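Local coordinates for specific mitochondrial acyl carrier protein (PDB 3CE7) that probably carries growing acyl chains on a phosphopantetheine arm during fatty acid synthesis in the mitochondrion of Toxoplasma, as acyl carrier proteins do, at residues 22-27 against 88-93; 27-32 against 36-41; 62-67 against 73-78. All coordinates share one frame; numbering follows the deposited sequence.

Interaction 1. Residues 22-27 against 88-93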
ATOM      1  N   ASN A  22       0.246   9.561   2.618  1.00 15.44           N
ATOM      2  CA  ASN A  22      -0.488   9.683   3.881  1.00 16.10           C
ATOM      3  C   ASN A  22      -1.748   8.810   3.893  1.00 16.28           C
ATOM      4  O   ASN A  22      -2.017   8.113   4.874  1.00 16.67           O
ATOM      5  CB  ASN A  22      -0.822  11.154   4.183  1.00 16.31           C
ATOM      6  CG  ASN A  22       0.381  11.929   4.699  1.00 17.26           C
ATOM      7  OD1 ASN A  22       1.315  11.340   5.237  1.00 19.36           O
ATOM      8  ND2 ASN A  22       0.366  13.255   4.529  1.00 19.99           N
ATOM      9  N   TYR A  23      -2.499   8.818   2.789  1.00 16.99           N
ATOM     10  CA  TYR A  23      -3.720   8.032   2.695  1.00 17.70           C
ATOM     11  C   TYR A  23      -3.436   6.536   2.799  1.00 17.20           C
ATOM     12  O   TYR A  23      -4.114   5.791   3.531  1.00 17.06           O
ATOM     13  CB  TYR A  23      -4.454   8.338   1.384  1.00 18.47           C
ATOM     14  CG  TYR A  23      -5.923   8.022   1.482  1.00 20.97           C
ATOM     15  CD1 TYR A  23      -6.815   8.972   1.981  1.00 23.10           C
ATOM     16  CD2 TYR A  23      -6.415   6.768   1.122  1.00 23.42           C
ATOM     17  CE1 TYR A  23      -8.164   8.695   2.104  1.00 24.48           C
ATOM     18  CE2 TYR A  23      -7.781   6.480   1.240  1.00 23.83           C
ATOM     19  CZ  TYR A  23      -8.639   7.454   1.736  1.00 24.02           C
ATOM     20  OH  TYR A  23      -9.996   7.209   1.868  1.00 26.15           O
ATOM     21  N   ILE A  24      -2.413   6.099   2.072  1.00 16.38           N
ATOM     22  CA  ILE A  24      -2.057   4.688   2.016  1.00 17.01           C
ATOM     23  C   ILE A  24      -1.533   4.188   3.369  1.00 16.27           C
ATOM     24  O   ILE A  24      -1.840   3.071   3.771  1.00 17.02           O
ATOM     25  CB  ILE A  24      -1.097   4.424   0.840  1.00 17.16           C
ATOM     26  CG1 ILE A  24      -1.905   4.483  -0.465  1.00 18.15           C
ATOM     27  CG2 ILE A  24      -0.340   3.105   1.014  1.00 17.97           C
ATOM     28  CD1 ILE A  24      -1.119   4.294  -1.742  1.00 19.78           C
ATOM     29  N   VAL A  25      -0.784   5.029   4.079  1.00 16.20           N
ATOM     30  CA  VAL A  25      -0.384   4.704   5.457  1.00 16.27           C
ATOM     31  C   VAL A  25      -1.628   4.456   6.322  1.00 16.39           C
ATOM     32  O   VAL A  25      -1.703   3.439   7.018  1.00 17.17           O
ATOM     33  CB  VAL A  25       0.525   5.793   6.079  1.00 16.71           C
ATOM     34  CG1 VAL A  25       0.731   5.559   7.593  1.00 17.19           C
ATOM     35  CG2 VAL A  25       1.870   5.805   5.371  1.00 16.78           C
ATOM     36  N   GLY A  26      -2.609   5.350   6.226  1.00 16.69           N
ATOM     37  CA  GLY A  26      -3.881   5.193   6.953  1.00 17.02           C
ATOM     38  C   GLY A  26      -4.615   3.906   6.614  1.00 17.45           C
ATOM     39  O   GLY A  26      -5.150   3.226   7.504  1.00 17.92           O
ATOM     40  N   MET A  27      -4.637   3.560   5.330  1.00 17.84           N
ATOM     41  CA  MET A  27      -5.271   2.314   4.883  1.00 17.99           C
ATOM     42  C   MET A  27      -4.570   1.103   5.488  1.00 18.20           C
ATOM     43  O   MET A  27      -5.222   0.147   5.926  1.00 17.97           O
ATOM     44  CB  MET A  27      -5.204   2.190   3.363  1.00 18.88           C
ATOM     45  CG  MET A  27      -6.074   3.172   2.616  1.00 19.06           C
ATOM     46  SD  MET A  27      -5.809   3.056   0.836  1.00 19.12           S
ATOM     47  CE  MET A  27      -6.220   1.356   0.496  1.00 20.67           C
ATOM     48  N   GLU A  88       6.563   2.350  -1.983  1.00 16.09           N
ATOM     49  CA  GLU A  88       6.556   1.797  -3.340  1.00 15.70           C
ATOM     50  C   GLU A  88       5.145   1.763  -3.926  1.00 15.71           C
ATOM     51  O   GLU A  88       4.939   2.047  -5.108  1.00 15.35           O
ATOM     52  CB  GLU A  88       7.144   0.391  -3.323  1.00 16.32           C
ATOM     53  CG  GLU A  88       8.654   0.377  -3.071  1.00 16.94           C
ATOM     54  CD  GLU A  88       9.184  -1.018  -2.811  1.00 19.24           C
ATOM     55  OE1 GLU A  88       8.376  -1.902  -2.471  1.00 19.29           O
ATOM     56  OE2 GLU A  88      10.413  -1.234  -2.931  1.00 22.81           O
ATOM     57  N   ILE A  89       4.176   1.399  -3.085  1.00 15.80           N
ATOM     58  CA  ILE A  89       2.792   1.317  -3.529  1.00 15.99           C
ATOM     59  C   ILE A  89       2.275   2.712  -3.882  1.00 16.18           C
ATOM     60  O   ILE A  89       1.692   2.909  -4.967  1.00 16.77           O
ATOM     61  CB  ILE A  89       1.892   0.614  -2.503  1.00 15.75           C
ATOM     62  CG1 ILE A  89       2.446  -0.789  -2.224  1.00 17.11           C
ATOM     63  CG2 ILE A  89       0.451   0.517  -3.053  1.00 15.74           C
ATOM     64  CD1 ILE A  89       1.642  -1.617  -1.222  1.00 16.83           C
ATOM     65  N   ALA A  90       2.492   3.671  -2.976  1.00 15.71           N
ATOM     66  CA  ALA A  90       2.107   5.068  -3.226  1.00 15.94           C
ATOM     67  C   ALA A  90       2.753   5.595  -4.511  1.00 16.14           C
ATOM     68  O   ALA A  90       2.091   6.217  -5.343  1.00 16.63           O
ATOM     69  CB  ALA A  90       2.469   5.945  -2.046  1.00 16.61           C
ATOM     70  N   ASP A  91       4.046   5.322  -4.675  1.00 16.37           N
ATOM     71  CA  ASP A  91       4.754   5.736  -5.882  1.00 17.09           C
ATOM     72  C   ASP A  91       4.105   5.153  -7.146  1.00 16.76           C
ATOM     73  O   ASP A  91       3.989   5.842  -8.171  1.00 17.08           O
ATOM     74  CB  ASP A  91       6.225   5.320  -5.817  1.00 17.43           C
ATOM     75  CG  ASP A  91       7.044   6.127  -4.804  1.00 20.23           C
ATOM     76  OD1 ASP A  91       6.566   7.126  -4.242  1.00 23.95           O
ATOM     77  OD2 ASP A  91       8.205   5.731  -4.561  1.00 24.11           O
ATOM     78  N   PHE A  92       3.704   3.879  -7.086  1.00 15.97           N
ATOM     79  CA  PHE A  92       3.098   3.241  -8.254  1.00 16.51           C
ATOM     80  C   PHE A  92       1.750   3.891  -8.577  1.00 16.15           C
ATOM     81  O   PHE A  92       1.423   4.150  -9.747  1.00 16.32           O
ATOM     82  CB  PHE A  92       2.918   1.740  -8.042  1.00 16.74           C
ATOM     83  CG  PHE A  92       2.438   1.034  -9.271  1.00 17.04           C
ATOM     84  CD1 PHE A  92       3.309   0.780 -10.322  1.00 18.74           C
ATOM     85  CD2 PHE A  92       1.092   0.673  -9.410  1.00 18.31           C
ATOM     86  CE1 PHE A  92       2.864   0.138 -11.488  1.00 18.89           C
ATOM     87  CE2 PHE A  92       0.642   0.028 -10.567  1.00 18.35           C
ATOM     88  CZ  PHE A  92       1.523  -0.231 -11.603  1.00 17.81           C
ATOM     89  N   VAL A  93       0.974   4.174  -7.535  1.00 16.13           N
ATOM     90  CA  VAL A  93      -0.334   4.806  -7.732  1.00 16.38           C
ATOM     91  C   VAL A  93      -0.149   6.153  -8.426  1.00 16.66           C
ATOM     92  O   VAL A  93      -0.801   6.437  -9.440  1.00 17.01           O
ATOM     93  CB  VAL A  93      -1.087   4.983  -6.400  1.00 17.07           C
ATOM     94  CG1 VAL A  93      -2.282   5.911  -6.579  1.00 17.70           C
ATOM     95  CG2 VAL A  93      -1.537   3.633  -5.871  1.00 17.37           C
TER
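Ile24 reaches across to Ala90 with its outermost methyl, and every close contact between 22-27 and 88-93 is made by that one atom. CD1 of Ile24 lies 3.6 Å from CA of Ala90, close enough to rest on the backbone of helix 86-98 itself, and 4.0 Å from CB of the same residue. Alanine suits the spot because its single methyl lets a neighbouring side chain come down onto the helix surface. The long branch of Ile24 runs anti to the carbonyl carbon (chi1 -74°) and continues fully extended (chi2 178°), which carries CD1 far enough to bridge segment axes 9.8 Å apart at closest approach. Ile89 and Val93 stand one before and three after Ala90 and fill in around this methyl: CG2 of Ile89 lies 4.3 Å from CD1 of Ile24, and CG2 of Val93 lies 4.2 Å from it. The contact is small, wholly apolar and buried, as expected of the core of a small helical bundle. The segment directions differ by 131°, about midway between perpendicular and antiparallel. Ala90 also touches Ile17 and Thr21 earlier on helix 17-29, while Val93 turns to Val67 and Phe71 of helix 57-71, joining three helices in one core.

Interaction 2. Residues 27-32 against 36-41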
ATOM      1  N   MET A  27      -4.637   3.560   5.330  1.00 17.84           N
ATOM      2  CA  MET A  27      -5.271   2.314   4.883  1.00 17.99           C
ATOM      3  C   MET A  27      -4.570   1.103   5.488  1.00 18.20           C
ATOM      4  O   MET A  27      -5.222   0.147   5.926  1.00 17.97           O
ATOM      5  CB  MET A  27      -5.204   2.190   3.363  1.00 18.88           C
ATOM      6  CG  MET A  27      -6.074   3.172   2.616  1.00 19.06           C
ATOM      7  SD  MET A  27      -5.809   3.056   0.836  1.00 19.12           S
ATOM      8  CE  MET A  27      -6.220   1.356   0.496  1.00 20.67           C
ATOM      9  N   CYS A  28      -3.237   1.144   5.473  1.00 17.26           N
ATOM     10  CA  CYS A  28      -2.429   0.034   5.946  1.00 17.55           C
ATOM     11  C   CYS A  28      -2.661  -0.190   7.433  1.00 17.31           C
ATOM     12  O   CYS A  28      -2.713  -1.329   7.887  1.00 16.89           O
ATOM     13  CB  CYS A  28      -0.954   0.306   5.698  1.00 16.94           C
ATOM     14  SG  CYS A  28       0.139  -1.040   6.284  1.00 18.36           S
ATOM     15  N   GLN A  29      -2.801   0.901   8.181  1.00 17.69           N
ATOM     16  CA  GLN A  29      -2.992   0.810   9.630  1.00 18.41           C
ATOM     17  C   GLN A  29      -4.216  -0.019  10.017  1.00 19.13           C
ATOM     18  O   GLN A  29      -4.223  -0.652  11.069  1.00 19.42           O
ATOM     19  CB  GLN A  29      -3.041   2.206  10.259  1.00 18.42           C
ATOM     20  CG  GLN A  29      -1.649   2.858  10.322  1.00 18.24           C
ATOM     21  CD  GLN A  29      -1.688   4.344  10.660  1.00 19.10           C
ATOM     22  OE1 GLN A  29      -2.691   5.023  10.454  1.00 22.88           O
ATOM     23  NE2 GLN A  29      -0.570   4.856  11.172  1.00 19.72           N
ATOM     24  N   LYS A  30      -5.233  -0.036   9.155  1.00 19.98           N
ATOM     25  CA  LYS A  30      -6.452  -0.802   9.433  1.00 20.88           C
ATOM     26  C   LYS A  30      -6.192  -2.313   9.415  1.00 21.13           C
ATOM     27  O   LYS A  30      -6.952  -3.092  10.004  1.00 22.21           O
ATOM     28  CB  LYS A  30      -7.570  -0.455   8.437  1.00 21.56           C
ATOM     29  CG  LYS A  30      -7.807   1.037   8.201  1.00 23.91           C
ATOM     30  CD  LYS A  30      -8.369   1.756   9.412  1.00 27.30           C
ATOM     31  CE  LYS A  30      -8.909   3.131   9.021  1.00 29.53           C
ATOM     32  NZ  LYS A  30      -8.872   4.077  10.170  1.00 31.43           N
ATOM     33  N   PHE A  31      -5.113  -2.723   8.753  1.00 20.46           N
ATOM     34  CA  PHE A  31      -4.728  -4.134   8.682  1.00 20.66           C
ATOM     35  C   PHE A  31      -3.987  -4.587   9.940  1.00 21.08           C
ATOM     36  O   PHE A  31      -3.817  -5.788  10.167  1.00 21.82           O
ATOM     37  CB  PHE A  31      -3.813  -4.381   7.484  1.00 20.81           C
ATOM     38  CG  PHE A  31      -4.531  -4.533   6.163  1.00 19.82           C
ATOM     39  CD1 PHE A  31      -5.291  -3.487   5.633  1.00 21.04           C
ATOM     40  CD2 PHE A  31      -4.392  -5.706   5.424  1.00 21.97           C
ATOM     41  CE1 PHE A  31      -5.930  -3.624   4.400  1.00 20.58           C
ATOM     42  CE2 PHE A  31      -5.028  -5.854   4.194  1.00 22.36           C
ATOM     43  CZ  PHE A  31      -5.801  -4.800   3.684  1.00 21.61           C
ATOM     44  N   LEU A  32      -3.534  -3.631  10.747  1.00 21.47           N
ATOM     45  CA  LEU A  32      -2.507  -3.933  11.738  1.00 22.04           C
ATOM     46  C   LEU A  32      -3.019  -4.081  13.160  1.00 23.36           C
ATOM     47  O   LEU A  32      -4.086  -3.581  13.525  1.00 23.99           O
ATOM     48  CB  LEU A  32      -1.388  -2.879  11.693  1.00 21.20           C
ATOM     49  CG  LEU A  32      -0.724  -2.653  10.328  1.00 19.70           C
ATOM     50  CD1 LEU A  32       0.399  -1.618  10.434  1.00 19.13           C
ATOM     51  CD2 LEU A  32      -0.217  -3.946   9.726  1.00 20.34           C
ATOM     52  N   GLU A  36       0.708  -1.038  16.595  1.00 25.33           N
ATOM     53  CA  GLU A  36       1.766  -1.346  15.627  1.00 24.80           C
ATOM     54  C   GLU A  36       2.086  -0.092  14.832  1.00 23.81           C
ATOM     55  O   GLU A  36       1.177   0.629  14.414  1.00 24.24           O
ATOM     56  CB  GLU A  36       1.325  -2.473  14.680  1.00 25.25           C
ATOM     57  CG  GLU A  36       2.409  -3.014  13.778  1.00 26.75           C
ATOM     58  CD  GLU A  36       3.339  -4.008  14.461  1.00 28.73           C
ATOM     59  OE1 GLU A  36       3.121  -4.352  15.651  1.00 31.57           O
ATOM     60  OE2 GLU A  36       4.295  -4.439  13.789  1.00 28.11           O
ATOM     61  N   LYS A  37       3.375   0.165  14.617  1.00 22.47           N
ATOM     62  CA  LYS A  37       3.807   1.368  13.917  1.00 21.73           C
ATOM     63  C   LYS A  37       4.229   1.074  12.484  1.00 20.40           C
ATOM     64  O   LYS A  37       5.026   0.166  12.234  1.00 20.72           O
ATOM     65  CB  LYS A  37       4.943   2.052  14.689  1.00 21.79           C
ATOM     66  CG  LYS A  37       4.450   2.729  15.979  1.00 22.52           C
ATOM     67  CD  LYS A  37       5.598   3.213  16.875  1.00 23.77           C
ATOM     68  CE  LYS A  37       6.268   2.066  17.605  1.00 27.29           C
ATOM     69  NZ  LYS A  37       7.384   2.534  18.500  1.00 29.09           N
ATOM     70  N   VAL A  38       3.698   1.854  11.548  1.00 19.04           N
ATOM     71  CA  VAL A  38       4.064   1.694  10.146  1.00 17.91           C
ATOM     72  C   VAL A  38       4.430   3.051   9.538  1.00 17.99           C
ATOM     73  O   VAL A  38       3.738   4.042   9.762  1.00 18.20           O
ATOM     74  CB  VAL A  38       2.921   1.005   9.336  1.00 18.21           C
ATOM     75  CG1 VAL A  38       1.623   1.817   9.404  1.00 18.02           C
ATOM     76  CG2 VAL A  38       3.340   0.769   7.892  1.00 18.09           C
ATOM     77  N   THR A  39       5.540   3.081   8.804  1.00 17.42           N
ATOM     78  CA  THR A  39       5.951   4.266   8.053  1.00 17.75           C
ATOM     79  C   THR A  39       6.066   3.899   6.573  1.00 17.24           C
ATOM     80  O   THR A  39       6.032   2.709   6.218  1.00 17.76           O
ATOM     81  CB  THR A  39       7.320   4.786   8.513  1.00 17.91           C
ATOM     82  OG1 THR A  39       8.336   3.896   8.037  1.00 18.19           O
ATOM     83  CG2 THR A  39       7.378   4.912  10.035  1.00 18.81           C
ATOM     84  N   PRO A  40       6.213   4.906   5.687  1.00 17.46           N
ATOM     85  CA  PRO A  40       6.305   4.542   4.265  1.00 17.47           C
ATOM     86  C   PRO A  40       7.509   3.650   3.922  1.00 17.83           C
ATOM     87  O   PRO A  40       7.465   2.920   2.932  1.00 18.29           O
ATOM     88  CB  PRO A  40       6.413   5.896   3.560  1.00 17.55           C
ATOM     89  CG  PRO A  40       5.828   6.881   4.538  1.00 17.63           C
ATOM     90  CD  PRO A  40       6.253   6.368   5.880  1.00 17.83           C
ATOM     91  N   SER A  41       8.564   3.693   4.729  1.00 18.52           N
ATOM     92  CA  SER A  41       9.744   2.878   4.438  1.00 19.53           C
ATOM     93  C   SER A  41       9.781   1.538   5.187  1.00 19.47           C
ATOM     94  O   SER A  41      10.696   0.729   4.975  1.00 19.45           O
ATOM     95  CB  SER A  41      11.023   3.671   4.705  1.00 20.62           C
ATOM     96  OG  SER A  41      11.091   4.014   6.072  1.00 23.62           O
TER
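Cys28, near the C-terminal end of helix 17-29, meets Val38 through its sulfur: SG lies 4.0 Å from CG2 of Val38, a purely apolar touch that suits the small, buried thiol. Gln29 is exposed, yet the aliphatic part of its chain passes obliquely over the valine, CG 3.6 Å from CG1 of Val38, and its NE2 also comes near that methyl; a long residue with an apolar stem can thus cover the core edge. A type I turn runs from Gln29 to Leu32, closed by Leu32 N bonding to Gln29 O at 3.1 Å. Leu32 is buried and reaches back, its CD1 3.8 Å from CG1 of Val38, the two side chains meeting at about a right angle. Its CB also packs against CB of Glu36 at 4.1 Å. Glu36 bends at chi2 (80°), its carboxylate leading away to accept a bond from Arg48 N. Val38 puts CG1 between its backbone N and carbonyl carbon (chi1 59°), so one methyl serves Gln29 and Leu32 and the other serves Cys28. Leu47 and Leu86 also pack on Val38. The long loop linking the first two helices, folded back along the first, is characteristic of the acyl carrier protein fold.

Interaction 3. Residues 62-67 against 73-78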
ATOM      1  N   GLU A  62      -4.384  -8.601  -0.769  1.00 18.04           N
ATOM      2  CA  GLU A  62      -5.580  -7.902  -0.279  1.00 18.13           C
ATOM      3  C   GLU A  62      -5.420  -6.384  -0.290  1.00 18.16           C
ATOM      4  O   GLU A  62      -6.331  -5.638  -0.687  1.00 18.78           O
ATOM      5  CB  GLU A  62      -5.915  -8.384   1.127  1.00 18.20           C
ATOM      6  CG  GLU A  62      -6.390  -9.826   1.162  1.00 19.19           C
ATOM      7  CD  GLU A  62      -6.529 -10.381   2.562  1.00 21.21           C
ATOM      8  OE1 GLU A  62      -5.910  -9.829   3.507  1.00 22.58           O
ATOM      9  OE2 GLU A  62      -7.239 -11.400   2.710  1.00 19.45           O
ATOM     10  N   PHE A  63      -4.248  -5.927   0.144  1.00 17.44           N
ATOM     11  CA  PHE A  63      -3.980  -4.492   0.208  1.00 16.99           C
ATOM     12  C   PHE A  63      -3.938  -3.872  -1.187  1.00 17.36           C
ATOM     13  O   PHE A  63      -4.499  -2.802  -1.415  1.00 17.69           O
ATOM     14  CB  PHE A  63      -2.683  -4.197   0.962  1.00 17.35           C
ATOM     15  CG  PHE A  63      -2.525  -2.758   1.320  1.00 16.48           C
ATOM     16  CD1 PHE A  63      -3.281  -2.195   2.353  1.00 16.64           C
ATOM     17  CD2 PHE A  63      -1.634  -1.945   0.620  1.00 17.21           C
ATOM     18  CE1 PHE A  63      -3.170  -0.846   2.680  1.00 16.66           C
ATOM     19  CE2 PHE A  63      -1.509  -0.591   0.952  1.00 17.19           C
ATOM     20  CZ  PHE A  63      -2.283  -0.036   1.978  1.00 16.51           C
ATOM     21  N   VAL A  64      -3.304  -4.567  -2.124  1.00 17.50           N
ATOM     22  CA  VAL A  64      -3.265  -4.110  -3.511  1.00 18.35           C
ATOM     23  C   VAL A  64      -4.679  -3.993  -4.088  1.00 18.24           C
ATOM     24  O   VAL A  64      -4.991  -3.013  -4.753  1.00 18.55           O
ATOM     25  CB  VAL A  64      -2.391  -5.039  -4.373  1.00 18.13           C
ATOM     26  CG1 VAL A  64      -2.624  -4.799  -5.861  1.00 20.06           C
ATOM     27  CG2 VAL A  64      -0.911  -4.860  -4.010  1.00 19.04           C
ATOM     28  N   LEU A  65      -5.534  -4.980  -3.822  1.00 18.53           N
ATOM     29  CA  LEU A  65      -6.924  -4.895  -4.286  1.00 19.26           C
ATOM     30  C   LEU A  65      -7.630  -3.666  -3.714  1.00 19.16           C
ATOM     31  O   LEU A  65      -8.327  -2.936  -4.438  1.00 19.50           O
ATOM     32  CB  LEU A  65      -7.686  -6.180  -3.943  1.00 19.72           C
ATOM     33  CG  LEU A  65      -7.341  -7.347  -4.875  1.00 21.63           C
ATOM     34  CD1 LEU A  65      -7.698  -8.694  -4.267  1.00 24.52           C
ATOM     35  CD2 LEU A  65      -7.994  -7.205  -6.261  1.00 23.86           C
ATOM     36  N   ASP A  66      -7.425  -3.416  -2.424  1.00 18.58           N
ATOM     37  CA  ASP A  66      -7.994  -2.243  -1.760  1.00 19.18           C
ATOM     38  C   ASP A  66      -7.530  -0.949  -2.436  1.00 18.99           C
ATOM     39  O   ASP A  66      -8.314  -0.015  -2.640  1.00 19.34           O
ATOM     40  CB  ASP A  66      -7.579  -2.207  -0.286  1.00 19.22           C
ATOM     41  CG  ASP A  66      -8.296  -3.249   0.565  1.00 20.87           C
ATOM     42  OD1 ASP A  66      -9.102  -4.052   0.036  1.00 22.19           O
ATOM     43  OD2 ASP A  66      -8.039  -3.249   1.783  1.00 22.84           O
ATOM     44  N   VAL A  67      -6.238  -0.894  -2.752  1.00 18.67           N
ATOM     45  CA  VAL A  67      -5.639   0.268  -3.410  1.00 18.54           C
ATOM     46  C   VAL A  67      -6.176   0.455  -4.827  1.00 19.35           C
ATOM     47  O   VAL A  67      -6.477   1.579  -5.243  1.00 19.32           O
ATOM     48  CB  VAL A  67      -4.093   0.167  -3.426  1.00 18.64           C
ATOM     49  CG1 VAL A  67      -3.477   1.222  -4.366  1.00 19.11           C
ATOM     50  CG2 VAL A  67      -3.563   0.307  -2.022  1.00 17.66           C
ATOM     51  N   VAL A  73      -6.517   2.225 -10.223  1.00 22.57           N
ATOM     52  CA  VAL A  73      -5.314   1.824 -10.947  1.00 22.53           C
ATOM     53  C   VAL A  73      -5.313   0.305 -11.062  1.00 22.73           C
ATOM     54  O   VAL A  73      -5.990  -0.371 -10.288  1.00 22.78           O
ATOM     55  CB  VAL A  73      -4.009   2.312 -10.263  1.00 22.54           C
ATOM     56  CG1 VAL A  73      -3.957   3.831 -10.243  1.00 21.81           C
ATOM     57  CG2 VAL A  73      -3.856   1.727  -8.857  1.00 22.48           C
ATOM     58  N   THR A  74      -4.571  -0.211 -12.040  1.00 22.75           N
ATOM     59  CA  THR A  74      -4.365  -1.649 -12.196  1.00 23.18           C
ATOM     60  C   THR A  74      -2.924  -1.966 -11.842  1.00 22.88           C
ATOM     61  O   THR A  74      -1.996  -1.409 -12.436  1.00 22.67           O
ATOM     62  CB  THR A  74      -4.646  -2.120 -13.640  1.00 23.62           C
ATOM     63  OG1 THR A  74      -6.006  -1.823 -13.969  1.00 25.83           O
ATOM     64  CG2 THR A  74      -4.414  -3.616 -13.775  1.00 24.60           C
ATOM     65  N   VAL A  75      -2.752  -2.858 -10.870  1.00 22.64           N
ATOM     66  CA  VAL A  75      -1.428  -3.316 -10.476  1.00 22.43           C
ATOM     67  C   VAL A  75      -1.221  -4.713 -11.059  1.00 23.19           C
ATOM     68  O   VAL A  75      -1.874  -5.661 -10.624  1.00 23.15           O
ATOM     69  CB  VAL A  75      -1.273  -3.350  -8.939  1.00 22.17           C
ATOM     70  CG1 VAL A  75       0.147  -3.752  -8.547  1.00 23.05           C
ATOM     71  CG2 VAL A  75      -1.641  -1.991  -8.336  1.00 21.98           C
ATOM     72  N   PRO A  76      -0.324  -4.839 -12.051  1.00 23.70           N
ATOM     73  CA  PRO A  76       0.034  -6.164 -12.580  1.00 24.27           C
ATOM     74  C   PRO A  76       0.646  -7.070 -11.511  1.00 25.25           C
ATOM     75  O   PRO A  76       1.282  -6.585 -10.574  1.00 24.77           O
ATOM     76  CB  PRO A  76       1.075  -5.851 -13.656  1.00 24.54           C
ATOM     77  CG  PRO A  76       0.885  -4.407 -13.988  1.00 24.69           C
ATOM     78  CD  PRO A  76       0.386  -3.752 -12.749  1.00 23.82           C
ATOM     79  N   ASP A  77       0.465  -8.380 -11.659  1.00 26.20           N
ATOM     80  CA  ASP A  77       0.975  -9.335 -10.676  1.00 27.22           C
ATOM     81  C   ASP A  77       2.481  -9.177 -10.464  1.00 26.89           C
ATOM     82  O   ASP A  77       2.969  -9.280  -9.333  1.00 27.57           O
ATOM     83  CB  ASP A  77       0.658 -10.774 -11.106  1.00 28.22           C
ATOM     84  CG  ASP A  77      -0.817 -11.131 -10.951  1.00 30.49           C
ATOM     85  OD1 ASP A  77      -1.558 -10.426 -10.232  1.00 32.39           O
ATOM     86  OD2 ASP A  77      -1.237 -12.146 -11.549  1.00 34.27           O
ATOM     87  N   GLU A  78       3.204  -8.921 -11.552  1.00 26.65           N
ATOM     88  CA  GLU A  78       4.666  -8.760 -11.532  1.00 26.62           C
ATOM     89  C   GLU A  78       5.084  -7.604 -10.624  1.00 25.38           C
ATOM     90  O   GLU A  78       6.107  -7.670  -9.942  1.00 25.51           O
ATOM     91  CB  GLU A  78       5.206  -8.518 -12.946  1.00 27.38           C
ATOM     92  CG  GLU A  78       4.623  -9.426 -14.039  1.00 30.67           C
ATOM     93  CD  GLU A  78       3.294  -8.918 -14.582  1.00 32.88           C
ATOM     94  OE1 GLU A  78       3.304  -8.044 -15.480  1.00 36.21           O
ATOM     95  OE2 GLU A  78       2.236  -9.404 -14.118  1.00 34.53           O
TER
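Val64 lays its CG1 methyl against the branched side chain of Val75, 3.7 Å from CB of Val75, the two side chains crossing obliquely. In the four-helix fold of acyl carrier proteins, this joins helix 57-71 to the segment that leads into the short helix 77-80. The same methyl of Val64 lies 3.9 Å from CG2 and 4.0 Å from CG1 of Val75, and thus sits against the fork of its partner. The torsion of Val64 makes this possible: CG1 is anti to the backbone N (chi1 165°), pointing off the helix to the extended chain. Valine fits both positions, being compact and apolar where the surroundings are buried, and its branch at CB suits the extended backbone of Val75. Phe83 and Ala80 touch both valines and extend the apolar patch, while the backbone N of Val75 is bonded to Glu68 OE2 a turn further along helix 57-71. Right after Val75 comes Pro76 at the N-cap position, where the amide hydrogen that proline lacks would have no partner within the helix. Almost one turn on from Val64, Val67 meets the loop more loosely: its carbonyl O lies 4.5 Å from CG2 of Val73.

How the interactions relate
The three contacts hold together one small helical domain. Interaction 1 joins helix 17-29 to helix 86-98 near the centre of the chain and brackets the other two in sequence; interaction 2 precedes interaction 3 within that span. Interactions 1 and 2 share helix 17-29, overlapping at Met27, their centres about 10 Å apart. Interaction 3, its centre about 11 Å from that of interaction 1, meets it where CG2 of Val93 touches CG1 of Val67 at 3.4 Å. The centres of interactions 2 and 3 lie about 17 Å apart, on opposite sides of the chain's centre, yet Phe63 bridges them through Cys28 and Phe31. The long loop and the short helix are anchored to one hydrophobic core.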